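Local coordinates for protein type II secretion ATPase XpsE (Xanthomonas campestris, PDB 2D28) that belongs to the GspE family of type II secretion ATPases, here represented by its N-terminal domain, at residues A[53-58]-A[132-137]. The protein carries 1 engineered substitution. Sequence-based numbering, arbitrary orientation.
Sequences DHAETC and LHVGLR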
loop_
_atom_site.group_PDB
_atom_site.type_symbol
_atom_site.label_atom_id
_atom_site.label_comp_id
_atom_site.label_asym_id
_atom_site.label_seq_id
_atom_site.Cartn_x
_atom_site.Cartn_y
_atom_site.Cartn_z
ATOM N N ASP A 53 -11.208 -3.627 1.628
ATOM C CA ASP A 53 -11.863 -2.456 1.085
ATOM C C ASP A 53 -10.872 -1.292 0.968
ATOM O O ASP A 53 -11.012 -0.488 0.054
ATOM C CB ASP A 53 -12.991 -1.982 1.969
ATOM C CG ASP A 53 -14.280 -2.839 1.829
ATOM O OD1 ASP A 53 -14.475 -3.479 0.801
ATOM O OD2 ASP A 53 -15.103 -2.901 2.756
ATOM N N HIS A 54 -9.906 -1.224 1.881
ATOM C CA HIS A 54 -8.795 -0.276 1.740
ATOM C C HIS A 54 -8.057 -0.512 0.417
ATOM O O HIS A 54 -7.982 0.404 -0.462
ATOM C CB HIS A 54 -7.849 -0.301 2.940
ATOM C CG HIS A 54 -6.656 0.593 2.745
ATOM N ND1 HIS A 54 -6.520 1.393 1.638
ATOM C CD2 HIS A 54 -5.561 0.825 3.485
ATOM C CE1 HIS A 54 -5.381 2.063 1.708
ATOM N NE2 HIS A 54 -4.758 1.703 2.795
ATOM N N ALA A 55 -7.545 -1.719 0.232
ATOM C CA ALA A 55 -6.836 -2.118 -1.006
ATOM C C ALA A 55 -7.686 -1.858 -2.247
ATOM O O ALA A 55 -7.237 -1.243 -3.267
ATOM C CB ALA A 55 -6.426 -3.617 -0.955
ATOM N N GLU A 56 -8.921 -2.368 -2.217
ATOM C CA GLU A 56 -9.826 -2.172 -3.333
ATOM C C GLU A 56 -10.003 -0.762 -3.833
ATOM O O GLU A 56 -9.922 -0.461 -5.075
ATOM C CB GLU A 56 -11.233 -2.678 -2.949
ATOM C CG GLU A 56 -12.201 -2.666 -4.138
ATOM C CD GLU A 56 -12.222 -3.977 -4.907
ATOM O OE1 GLU A 56 -11.314 -4.838 -4.647
ATOM O OE2 GLU A 56 -13.158 -4.148 -5.746
ATOM N N THR A 57 -10.243 0.118 -2.863
ATOM C CA THR A 57 -10.510 1.483 -3.143
ATOM C C THR A 57 -9.258 2.226 -3.630
ATOM O O THR A 57 -9.357 3.055 -4.522
ATOM C CB THR A 57 -11.130 2.131 -1.912
ATOM O OG1 THR A 57 -12.259 1.317 -1.557
ATOM C CG2 THR A 57 -11.720 3.511 -2.309
ATOM N N CYS A 58 -8.115 1.989 -2.968
ATOM C CA CYS A 58 -6.836 2.510 -3.438
ATOM C C CYS A 58 -6.650 2.139 -4.920
ATOM O O CYS A 58 -6.338 2.982 -5.751
ATOM C CB CYS A 58 -5.700 1.918 -2.606
ATOM S SG CYS A 58 -5.557 2.640 -0.999
ATOM N N LEU A 132 3.769 -0.307 -9.526
ATOM C CA LEU A 132 3.058 -0.476 -8.295
ATOM C C LEU A 132 1.908 -1.464 -8.417
ATOM O O LEU A 132 1.151 -1.424 -9.354
ATOM C CB LEU A 132 2.511 0.852 -7.793
ATOM C CG LEU A 132 3.603 1.904 -7.458
ATOM C CD1 LEU A 132 2.915 3.215 -7.047
ATOM C CD2 LEU A 132 4.542 1.309 -6.412
ATOM N N HIS A 133 1.801 -2.364 -7.435
ATOM C CA HIS A 133 0.702 -3.313 -7.351
ATOM C C HIS A 133 0.119 -3.272 -5.957
ATOM O O HIS A 133 0.874 -3.373 -4.954
ATOM C CB HIS A 133 1.242 -4.714 -7.591
ATOM C CG HIS A 133 1.957 -4.893 -8.897
ATOM N ND1 HIS A 133 3.320 -4.992 -8.996
ATOM C CD2 HIS A 133 1.489 -5.131 -10.137
ATOM C CE1 HIS A 133 3.658 -5.163 -10.270
ATOM N NE2 HIS A 133 2.559 -5.200 -10.987
ATOM N N VAL A 134 -1.177 -3.062 -5.846
ATOM C CA VAL A 134 -1.796 -2.898 -4.534
ATOM C C VAL A 134 -2.043 -4.314 -3.936
ATOM O O VAL A 134 -2.482 -5.272 -4.618
ATOM C CB VAL A 134 -3.126 -2.101 -4.610
ATOM C CG1 VAL A 134 -3.743 -1.841 -3.211
ATOM C CG2 VAL A 134 -2.969 -0.801 -5.484
ATOM N N GLY A 135 -1.731 -4.439 -2.681
ATOM C CA GLY A 135 -1.969 -5.663 -1.914
ATOM C C GLY A 135 -2.527 -5.348 -0.534
ATOM O O GLY A 135 -2.413 -4.237 0.015
ATOM N N LEU A 136 -3.250 -6.324 -0.002
ATOM C CA LEU A 136 -3.831 -6.233 1.304
ATOM C C LEU A 136 -2.600 -6.221 2.304
ATOM O O LEU A 136 -1.556 -6.913 2.118
ATOM C CB LEU A 136 -4.787 -7.412 1.608
ATOM C CG LEU A 136 -6.272 -7.292 1.192
ATOM C CD1 LEU A 136 -6.423 -7.329 -0.326
ATOM C CD2 LEU A 136 -7.008 -8.497 1.846
ATOM N N ARG A 137 -2.711 -5.299 3.227
ATOM C CA ARG A 137 -1.668 -4.989 4.167
ATOM C C ARG A 137 -1.071 -6.254 4.799
ATOM O O ARG A 137 0.153 -6.417 4.858
ATOM C CB ARG A 137 -2.207 -4.059 5.247
ATOM C CG ARG A 137 -1.082 -3.416 6.170
ATOM C CD ARG A 137 -1.642 -2.432 7.228
ATOM N NE ARG A 137 -2.483 -1.485 6.505
ATOM C CZ ARG A 137 -2.025 -0.465 5.804
ATOM N NH1 ARG A 137 -2.875 0.191 5.066
ATOM N NH2 ARG A 137 -0.737 -0.090 5.873
#
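In the N-terminal domain of this secretion ATPase, a fold with an MshEN domain, helix 51-62 packs against the edge strand 130-134 of a small mixed sheet and the link that follows, and the junction illustrates how a small residue such as alanine can allow a helix to approach a strand-to-helix connection closely. Helix 51-62 faces the segment where strand 130-134 runs out and helix 137-147 starts, with Leu136 as N-cap residue. The backbones are closest between Ala55 and Leu136, whose CA atoms lie 5.6 Å apart. Ala55 sets its methyl between two branched side chains: its CB touches CD1 of Leu136 at 3.8 Å and CG1 of Val134 at 3.9 Å. Val134 turns CG1 anti to its backbone N (chi1 -176°), which carries this methyl to the helix, 3.5 Å from the carbonyl O of Ala55; CB of Cys58, one turn further on, is a looser neighbour of the same methyl. Leu136 reaches back with CD1 and also packs on Glu51 and Arg52, while Val134 extends to Ala59, so these two residues touch a little over two turns of helix 51-62.

A polar group borders this apolar patch. His54 and Arg137 converge on Asp112, whose OD1 accepts a hydrogen bond from NE2 of His54 and forms a salt bridge with NH1 of Arg137. That shared carboxylate probably offsets the arginine charge beside the imidazole. Arg137 bends at chi3 (-52°) to bring its guanidinium to the ring, edge to edge, the planes only 23° apart, and NH1 of Arg137 stops 3.2 Å from CD2 of His54.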